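Local coordinates for protein nucleoporin NUP82 (Saccharomyces cerevisiae, PDB 3PBP) that serves as a structural component of the nuclear pore complex and, like other nucleoporins, can take part in docking transport factors, here represented by its N-terminal domain, at residues A[187-196]-A[206-216]; A[160-168]-A[275-283]. The protein carries 1 engineered substitution. All coordinates share one frame; numbering follows the deposited sequence.

Interaction 1. Residues A[187-196]-A[206-216]; sequences FSKDGLTLYC and FAFYPFLPSVL
L194 and F208 form a hydrogen-bonded pair in the antiparallel hairpin of strands 194-198 and 204-208, part of a beta-propeller blade. L194 N donates to F208 O, and F208 N answers to L194 O at 2.9 Å. C196 and F206 repeat the pattern. Y195 and A207 sit between them as a non-hydrogen-bonded pair, with side chains on the other face.

The tight part is the face that carries L194, C196 and F208. L194 CG stands anti to the backbone N (chi1 178°). This helps bring CD2 over the centre of the F211 ring, a CH-pi contact at 3.4 Å from the centroid. The F187 ring meets F211 obliquely, with F187 CZ 3.6 Å from F211 CD2. C196 SG comes to the edge of the F208 ring, 3.6 Å from F208 CE2. I151 of strand 151-155 packs on C196, F208 and F211. Past the cis peptide before P210, F211 N donates to L192 O at 2.8 Å. Beyond the strands, L192 CD2 meets L212 CD2 at 3.6 Å.

The looser side lies at F206 and, in the S188-G191 turn, K189 and D190, all partly exposed. The F206 ring leads away from 187-196. D190 touches 206-216 through OD2, 3.9 Å from Y209 CE1. D190 OD1 accepts T193 N on its syn lone pair, and the T193 OG1 hydroxyl donates to D190 OD2 at 2.9 Å, 35° out of the carboxylate plane.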
loop_
_atom_site.group_PDB
_atom_site.type_symbol
_atom_site.label_atom_id
_atom_site.label_comp_id
_atom_site.label_asym_id
_atom_site.label_seq_id
_atom_site.Cartn_x
_atom_site.Cartn_y
_atom_site.Cartn_z
ATOM N N PHE A 187 -5.222 -1.571 4.095
ATOM C CA PHE A 187 -4.710 -1.446 5.442
ATOM C C PHE A 187 -4.716 -2.789 6.163
ATOM O O PHE A 187 -5.615 -3.608 5.992
ATOM C CB PHE A 187 -5.557 -0.462 6.241
ATOM C CG PHE A 187 -5.100 0.960 6.141
ATOM C CD1 PHE A 187 -4.063 1.433 6.941
ATOM C CD2 PHE A 187 -5.712 1.840 5.245
ATOM C CE1 PHE A 187 -3.630 2.778 6.851
ATOM C CE2 PHE A 187 -5.283 3.184 5.150
ATOM C CZ PHE A 187 -4.239 3.651 5.958
ATOM N N SER A 188 -3.688 -3.004 6.963
ATOM C CA SER A 188 -3.595 -4.200 7.756
ATOM C C SER A 188 -4.627 -4.022 8.860
ATOM O O SER A 188 -4.995 -2.898 9.187
ATOM C CB SER A 188 -2.214 -4.308 8.377
ATOM O OG SER A 188 -2.210 -5.333 9.346
ATOM N N LYS A 189 -5.090 -5.113 9.450
ATOM C CA LYS A 189 -6.081 -4.993 10.500
ATOM C C LYS A 189 -5.436 -4.530 11.806
ATOM O O LYS A 189 -6.109 -4.374 12.825
ATOM C CB LYS A 189 -6.828 -6.324 10.675
ATOM C CG LYS A 189 -7.741 -6.681 9.487
ATOM C CD LYS A 189 -8.872 -5.678 9.308
ATOM C CE LYS A 189 -9.667 -5.860 8.010
ATOM N NZ LYS A 189 -9.022 -5.213 6.806
ATOM N N ASP A 190 -4.127 -4.302 11.767
ATOM C CA ASP A 190 -3.400 -3.811 12.941
ATOM C C ASP A 190 -3.703 -2.306 13.042
ATOM O O ASP A 190 -3.648 -1.710 14.122
ATOM C CB ASP A 190 -1.884 -4.042 12.778
ATOM C CG ASP A 190 -1.213 -3.020 11.825
ATOM O OD1 ASP A 190 -1.840 -2.625 10.810
ATOM O OD2 ASP A 190 -0.044 -2.620 12.080
ATOM N N GLY A 191 -4.020 -1.700 11.900
ATOM C CA GLY A 191 -4.345 -0.287 11.872
ATOM C C GLY A 191 -3.166 0.645 11.657
ATOM O O GLY A 191 -3.366 1.809 11.281
ATOM N N LEU A 192 -1.949 0.140 11.875
ATOM C CA LEU A 192 -0.736 0.947 11.726
ATOM C C LEU A 192 0.066 0.656 10.452
ATOM O O LEU A 192 1.063 1.329 10.173
ATOM C CB LEU A 192 0.167 0.721 12.937
ATOM C CG LEU A 192 -0.543 0.794 14.294
ATOM C CD1 LEU A 192 0.368 0.267 15.386
ATOM C CD2 LEU A 192 -0.973 2.242 14.578
ATOM N N THR A 193 -0.375 -0.329 9.673
ATOM C CA THR A 193 0.352 -0.722 8.471
ATOM C C THR A 193 -0.427 -0.587 7.182
ATOM O O THR A 193 -1.600 -0.932 7.127
ATOM C CB THR A 193 0.811 -2.188 8.588
ATOM O OG1 THR A 193 1.683 -2.331 9.716
ATOM C CG2 THR A 193 1.538 -2.619 7.334
ATOM N N LEU A 194 0.230 -0.102 6.137
ATOM C CA LEU A 194 -0.420 0.035 4.842
ATOM C C LEU A 194 0.298 -0.853 3.821
ATOM O O LEU A 194 1.473 -0.644 3.520
ATOM C CB LEU A 194 -0.401 1.498 4.385
ATOM C CG LEU A 194 -1.017 1.775 3.018
ATOM C CD1 LEU A 194 -2.502 1.401 3.029
ATOM C CD2 LEU A 194 -0.826 3.251 2.663
ATOM N N TYR A 195 -0.408 -1.859 3.311
ATOM C CA TYR A 195 0.149 -2.775 2.319
ATOM C C TYR A 195 -0.102 -2.233 0.912
ATOM O O TYR A 195 -1.196 -1.762 0.619
ATOM C CB TYR A 195 -0.507 -4.157 2.426
ATOM C CG TYR A 195 -0.110 -4.988 3.617
ATOM C CD1 TYR A 195 1.167 -5.507 3.735
ATOM C CD2 TYR A 195 -1.044 -5.307 4.598
ATOM C CE1 TYR A 195 1.512 -6.332 4.798
ATOM C CE2 TYR A 195 -0.717 -6.129 5.665
ATOM C CZ TYR A 195 0.565 -6.641 5.758
ATOM O OH TYR A 195 0.889 -7.475 6.800
ATOM N N CYS A 196 0.902 -2.316 0.048
ATOM C CA CYS A 196 0.781 -1.848 -1.332
ATOM C C CYS A 196 1.079 -2.983 -2.275
ATOM O O CYS A 196 2.074 -3.676 -2.105
ATOM C CB CYS A 196 1.784 -0.733 -1.618
ATOM S SG CYS A 196 1.595 0.683 -0.526
ATOM N N PHE A 206 4.539 -4.316 -0.767
ATOM C CA PHE A 206 5.402 -3.426 -0.019
ATOM C C PHE A 206 4.562 -2.970 1.154
ATOM O O PHE A 206 3.358 -3.268 1.221
ATOM C CB PHE A 206 5.843 -2.233 -0.873
ATOM C CG PHE A 206 6.775 -2.606 -1.997
ATOM C CD1 PHE A 206 6.303 -3.282 -3.127
ATOM C CD2 PHE A 206 8.131 -2.341 -1.901
ATOM C CE1 PHE A 206 7.175 -3.688 -4.141
ATOM C CE2 PHE A 206 9.010 -2.745 -2.911
ATOM C CZ PHE A 206 8.528 -3.422 -4.030
ATOM N N ALA A 207 5.177 -2.262 2.093
ATOM C CA ALA A 207 4.412 -1.813 3.235
ATOM C C ALA A 207 4.994 -0.608 3.928
ATOM O O ALA A 207 6.204 -0.443 4.005
ATOM C CB ALA A 207 4.257 -2.950 4.226
ATOM N N PHE A 208 4.097 0.242 4.410
ATOM C CA PHE A 208 4.448 1.438 5.156
ATOM C C PHE A 208 4.123 1.119 6.623
ATOM O O PHE A 208 2.967 0.886 6.982
ATOM C CB PHE A 208 3.598 2.612 4.686
ATOM C CG PHE A 208 3.991 3.149 3.361
ATOM C CD1 PHE A 208 5.067 4.028 3.245
ATOM C CD2 PHE A 208 3.277 2.800 2.223
ATOM C CE1 PHE A 208 5.425 4.555 2.003
ATOM C CE2 PHE A 208 3.619 3.315 0.975
ATOM C CZ PHE A 208 4.699 4.200 0.864
ATOM N N TYR A 209 5.148 1.081 7.460
ATOM C CA TYR A 209 4.961 0.794 8.874
ATOM C C TYR A 209 5.901 1.712 9.642
ATOM O O TYR A 209 7.119 1.549 9.576
ATOM C CB TYR A 209 5.292 -0.674 9.170
ATOM C CG TYR A 209 5.005 -1.078 10.604
ATOM C CD1 TYR A 209 3.810 -0.707 11.219
ATOM C CD2 TYR A 209 5.926 -1.828 11.352
ATOM C CE1 TYR A 209 3.534 -1.066 12.540
ATOM C CE2 TYR A 209 5.656 -2.193 12.673
ATOM C CZ TYR A 209 4.458 -1.808 13.263
ATOM O OH TYR A 209 4.167 -2.165 14.568
ATOM N N PRO A 210 5.351 2.687 10.393
ATOM C CA PRO A 210 3.927 2.982 10.584
ATOM C C PRO A 210 3.336 3.924 9.524
ATOM O O PRO A 210 4.053 4.712 8.922
ATOM C CB PRO A 210 3.933 3.643 11.943
ATOM C CG PRO A 210 5.134 4.584 11.774
ATOM C CD PRO A 210 6.179 3.679 11.117
ATOM N N PHE A 211 2.027 3.843 9.304
ATOM C CA PHE A 211 1.357 4.742 8.360
ATOM C C PHE A 211 0.292 5.400 9.230
ATOM O O PHE A 211 -0.861 4.972 9.260
ATOM C CB PHE A 211 0.693 3.970 7.230
ATOM C CG PHE A 211 0.263 4.836 6.089
ATOM C CD1 PHE A 211 1.157 5.162 5.075
ATOM C CD2 PHE A 211 -1.036 5.308 6.011
ATOM C CE1 PHE A 211 0.756 5.939 4.004
ATOM C CE2 PHE A 211 -1.444 6.085 4.946
ATOM C CZ PHE A 211 -0.547 6.400 3.940
ATOM N N LEU A 212 0.687 6.453 9.927
ATOM C CA LEU A 212 -0.194 7.116 10.876
ATOM C C LEU A 212 -0.891 8.396 10.456
ATOM O O LEU A 212 -0.375 9.177 9.670
ATOM C CB LEU A 212 0.607 7.386 12.152
ATOM C CG LEU A 212 1.504 6.213 12.577
ATOM C CD1 LEU A 212 2.634 6.705 13.454
ATOM C CD2 LEU A 212 0.677 5.175 13.289
ATOM N N PRO A 213 -2.102 8.620 10.987
ATOM C CA PRO A 213 -2.887 9.823 10.687
ATOM C C PRO A 213 -2.358 10.899 11.653
ATOM O O PRO A 213 -1.392 10.642 12.364
ATOM C CB PRO A 213 -4.316 9.373 10.995
ATOM C CG PRO A 213 -4.123 8.492 12.161
ATOM C CD PRO A 213 -2.892 7.669 11.793
ATOM N N SER A 214 -2.956 12.084 11.694
ATOM C CA SER A 214 -2.461 13.131 12.598
ATOM C C SER A 214 -2.947 12.912 14.031
ATOM O O SER A 214 -2.334 13.401 14.992
ATOM C CB SER A 214 -2.920 14.499 12.120
ATOM O OG SER A 214 -4.316 14.628 12.338
ATOM N N VAL A 215 -4.058 12.191 14.172
ATOM C CA VAL A 215 -4.621 11.887 15.487
ATOM C C VAL A 215 -5.078 10.438 15.418
ATOM O O VAL A 215 -6.122 10.125 14.845
ATOM C CB VAL A 215 -5.817 12.802 15.825
ATOM C CG1 VAL A 215 -6.372 12.456 17.176
ATOM C CG2 VAL A 215 -5.382 14.243 15.791
ATOM N N LEU A 216 -4.278 9.564 16.013
ATOM C CA LEU A 216 -4.517 8.134 16.004
ATOM C C LEU A 216 -5.557 7.596 16.980
ATOM O O LEU A 216 -5.504 7.878 18.184
ATOM C CB LEU A 216 -3.192 7.429 16.248
ATOM C CG LEU A 216 -3.126 5.910 16.152
ATOM C CD1 LEU A 216 -3.248 5.474 14.708
ATOM C CD2 LEU A 216 -1.791 5.447 16.747
#

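Interaction 2. Residues A[160-168]-A[275-283]; sequences QEKPIVLNK and EYRLAKVQG
R277 reaches from its loop to I164, and I164 CD1 lies over one face of the guanidinium. The R277 side chain can be followed outward. CB touches I164 CD1 at 3.7 Å. CG lies anti to the carbonyl carbon (chi1 -56°), and bends at chi2 and chi3 fold the chain and bring its flat end against I164. CD packs beside P213 O. NE lies near the same methyl, I164 CD1, and R277 CZ faces it at 3.3 Å. NH1 turns to L212 O, a hydrogen bond outside the two segments. NH2 also borders I164 CD1, and E161 OE1 stands at the guanidinium edge, 4.0 Å from NH2. These opposite charges are too far apart for a salt bridge, and the carboxylate and guanidinium planes are 78° apart.

Strand 164-166 is an outer strand of a four-stranded antiparallel propeller blade. The loop 275-283 runs beside it in nearly the same direction without pairing to it. The contacts are made by side chains meeting side chains or backbone oxygens, since even L166 CA and L278 CA are 6.8 Å apart. L278 CD2 touches both I164 CG2 at 3.6 Å and L166 CD2 at 3.9 Å. L166 CD1 lies near both R277 O and A279 O. Farther along, N167 OD1 touches V281 CG2 at 3.6 Å. The amide is held from elsewhere: N167 ND2 donates to the backbone oxygens of D149 and V179.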
loop_
_atom_site.group_PDB
_atom_site.type_symbol
_atom_site.label_atom_id
_atom_site.label_comp_id
_atom_site.label_asym_id
_atom_site.label_seq_id
_atom_site.Cartn_x
_atom_site.Cartn_y
_atom_site.Cartn_z
ATOM N N GLN A 160 -4.663 23.759 8.964
ATOM C CA GLN A 160 -3.373 24.130 9.553
ATOM C C GLN A 160 -2.473 22.892 9.502
ATOM O O GLN A 160 -1.556 22.737 10.312
ATOM C CB GLN A 160 -3.560 24.564 11.007
ATOM C CG GLN A 160 -4.813 25.389 11.251
ATOM C CD GLN A 160 -5.054 25.645 12.732
ATOM O OE1 GLN A 160 -5.018 24.717 13.548
ATOM N NE2 GLN A 160 -5.310 26.906 13.086
ATOM N N GLU A 161 -2.769 22.013 8.547
ATOM C CA GLU A 161 -2.033 20.772 8.331
ATOM C C GLU A 161 -1.761 20.626 6.841
ATOM O O GLU A 161 -2.688 20.438 6.056
ATOM C CB GLU A 161 -2.863 19.580 8.811
ATOM C CG GLU A 161 -2.920 19.431 10.322
ATOM C CD GLU A 161 -1.947 18.378 10.846
ATOM O OE1 GLU A 161 -0.785 18.337 10.381
ATOM O OE2 GLU A 161 -2.346 17.595 11.733
ATOM N N LYS A 162 -0.496 20.729 6.446
ATOM C CA LYS A 162 -0.147 20.592 5.039
ATOM C C LYS A 162 -0.146 19.110 4.737
ATOM O O LYS A 162 0.498 18.333 5.439
ATOM C CB LYS A 162 1.227 21.200 4.773
ATOM C CG LYS A 162 1.350 22.595 5.369
ATOM C CD LYS A 162 2.495 23.414 4.777
ATOM C CE LYS A 162 2.466 24.844 5.332
ATOM N NZ LYS A 162 3.342 25.773 4.558
ATOM N N PRO A 163 -0.877 18.690 3.691
ATOM C CA PRO A 163 -0.927 17.264 3.346
ATOM C C PRO A 163 0.438 16.578 3.357
ATOM O O PRO A 163 1.455 17.196 3.051
ATOM C CB PRO A 163 -1.600 17.260 1.965
ATOM C CG PRO A 163 -1.320 18.627 1.427
ATOM C CD PRO A 163 -1.500 19.503 2.637
ATOM N N ILE A 164 0.463 15.307 3.739
ATOM C CA ILE A 164 1.709 14.569 3.773
ATOM C C ILE A 164 1.795 13.677 2.551
ATOM O O ILE A 164 0.857 12.942 2.231
ATOM C CB ILE A 164 1.819 13.731 5.038
ATOM C CG1 ILE A 164 1.742 14.655 6.250
ATOM C CG2 ILE A 164 3.129 12.928 5.029
ATOM C CD1 ILE A 164 2.186 14.014 7.516
ATOM N N VAL A 165 2.922 13.758 1.858
ATOM C CA VAL A 165 3.101 12.969 0.663
ATOM C C VAL A 165 4.205 11.960 0.855
ATOM O O VAL A 165 5.351 12.318 1.136
ATOM C CB VAL A 165 3.432 13.862 -0.544
ATOM C CG1 VAL A 165 3.628 13.009 -1.784
ATOM C CG2 VAL A 165 2.309 14.860 -0.762
ATOM N N LEU A 166 3.843 10.692 0.704
ATOM C CA LEU A 166 4.783 9.604 0.853
ATOM C C LEU A 166 5.000 8.987 -0.503
ATOM O O LEU A 166 4.159 9.135 -1.394
ATOM C CB LEU A 166 4.240 8.556 1.823
ATOM C CG LEU A 166 3.848 9.058 3.216
ATOM C CD1 LEU A 166 3.733 7.880 4.151
ATOM C CD2 LEU A 166 4.893 10.017 3.751
ATOM N N ASN A 167 6.122 8.278 -0.635
ATOM C CA ASN A 167 6.535 7.613 -1.875
ATOM C C ASN A 167 6.670 8.644 -3.002
ATOM O O ASN A 167 6.175 8.448 -4.115
ATOM C CB ASN A 167 5.547 6.490 -2.261
ATOM C CG ASN A 167 6.178 5.442 -3.180
ATOM O OD1 ASN A 167 7.293 4.974 -2.935
ATOM N ND2 ASN A 167 5.463 5.063 -4.231
ATOM N N LYS A 168 7.350 9.748 -2.690
ATOM C CA LYS A 168 7.569 10.828 -3.645
ATOM C C LYS A 168 8.458 10.352 -4.784
ATOM O O LYS A 168 9.275 9.436 -4.613
ATOM C CB LYS A 168 8.241 12.015 -2.959
ATOM C CG LYS A 168 7.471 12.606 -1.800
ATOM C CD LYS A 168 8.279 13.714 -1.149
ATOM C CE LYS A 168 7.724 14.091 0.220
ATOM N NZ LYS A 168 8.656 14.974 0.990
ATOM N N GLU A 275 6.524 14.789 12.217
ATOM C CA GLU A 275 7.836 14.160 12.090
ATOM C C GLU A 275 7.764 12.639 12.015
ATOM O O GLU A 275 8.459 12.026 11.205
ATOM C CB GLU A 275 8.744 14.570 13.255
ATOM C CG GLU A 275 8.994 16.078 13.358
ATOM C CD GLU A 275 7.909 16.824 14.143
ATOM O OE1 GLU A 275 7.786 16.578 15.364
ATOM O OE2 GLU A 275 7.183 17.656 13.545
ATOM N N TYR A 276 6.911 12.040 12.849
ATOM C CA TYR A 276 6.754 10.584 12.895
ATOM C C TYR A 276 5.878 10.009 11.795
ATOM O O TYR A 276 5.703 8.801 11.717
ATOM C CB TYR A 276 6.165 10.151 14.236
ATOM C CG TYR A 276 6.930 10.644 15.434
ATOM C CD1 TYR A 276 6.674 11.899 15.981
ATOM C CD2 TYR A 276 7.919 9.858 16.022
ATOM C CE1 TYR A 276 7.385 12.354 17.086
ATOM C CE2 TYR A 276 8.634 10.305 17.128
ATOM C CZ TYR A 276 8.364 11.551 17.655
ATOM O OH TYR A 276 9.079 11.990 18.745
ATOM N N ARG A 277 5.332 10.864 10.942
ATOM C CA ARG A 277 4.459 10.386 9.884
ATOM C C ARG A 277 5.130 10.179 8.534
ATOM O O ARG A 277 4.527 9.593 7.623
ATOM C CB ARG A 277 3.268 11.327 9.743
ATOM C CG ARG A 277 2.505 11.486 11.036
ATOM C CD ARG A 277 1.038 11.557 10.771
ATOM N NE ARG A 277 0.597 12.906 10.452
ATOM C CZ ARG A 277 -0.323 13.177 9.537
ATOM N NH1 ARG A 277 -0.880 12.192 8.843
ATOM N NH2 ARG A 277 -0.714 14.426 9.343
ATOM N N LEU A 278 6.366 10.658 8.397
ATOM C CA LEU A 278 7.105 10.490 7.148
ATOM C C LEU A 278 7.861 9.175 7.226
ATOM O O LEU A 278 8.885 9.079 7.892
ATOM C CB LEU A 278 8.083 11.648 6.948
ATOM C CG LEU A 278 7.431 13.011 6.701
ATOM C CD1 LEU A 278 8.476 14.112 6.782
ATOM C CD2 LEU A 278 6.743 13.004 5.338
ATOM N N ALA A 279 7.353 8.151 6.555
ATOM C CA ALA A 279 8.002 6.859 6.604
ATOM C C ALA A 279 8.268 6.314 5.213
ATOM O O ALA A 279 7.457 6.484 4.303
ATOM C CB ALA A 279 7.144 5.896 7.378
ATOM N N LYS A 280 9.408 5.656 5.049
ATOM C CA LYS A 280 9.749 5.087 3.762
ATOM C C LYS A 280 9.294 3.641 3.655
ATOM O O LYS A 280 9.372 2.870 4.622
ATOM C CB LYS A 280 11.256 5.197 3.515
ATOM C CG LYS A 280 11.695 6.600 3.182
ATOM C CD LYS A 280 13.135 6.658 2.728
ATOM C CE LYS A 280 13.514 8.082 2.315
ATOM N NZ LYS A 280 14.928 8.216 1.834
ATOM N N VAL A 281 8.817 3.285 2.468
ATOM C CA VAL A 281 8.333 1.942 2.190
ATOM C C VAL A 281 9.320 0.835 2.482
ATOM O O VAL A 281 10.525 0.974 2.283
ATOM C CB VAL A 281 7.935 1.765 0.725
ATOM C CG1 VAL A 281 6.495 1.266 0.647
ATOM C CG2 VAL A 281 8.125 3.061 -0.029
ATOM N N GLN A 282 8.771 -0.273 2.956
ATOM C CA GLN A 282 9.538 -1.469 3.249
ATOM C C GLN A 282 9.141 -2.460 2.145
ATOM O O GLN A 282 8.044 -2.346 1.576
ATOM C CB GLN A 282 9.156 -2.029 4.620
ATOM C CG GLN A 282 9.435 -1.104 5.760
ATOM C CD GLN A 282 9.335 -1.802 7.102
ATOM O OE1 GLN A 282 9.812 -2.928 7.265
ATOM N NE2 GLN A 282 8.732 -1.131 8.080
ATOM N N GLY A 283 10.024 -3.407 1.834
ATOM C CA GLY A 283 9.722 -4.372 0.791
ATOM C C GLY A 283 10.778 -4.498 -0.297
ATOM O O GLY A 283 11.767 -3.759 -0.305
#

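The centres of the two contacts are about 11 Å apart. Along the chain the order is 160-168, 187-196, 206-216, 275-283, so interaction 1 is nested inside the loop closed by interaction 2. Strand 164-166 ends one antiparallel sheet, and the hairpin 194-208 belongs to the next. Helices 220-235 and 243-262 lie between 216 and 275. The returning loop 275-283 touches both sheets. Q282 N probably bonds to A207 O. E161 also packs on S214. Together the contacts join neighbouring propeller blades to the chain that returns after the helices, within the region that interacts with NUP116.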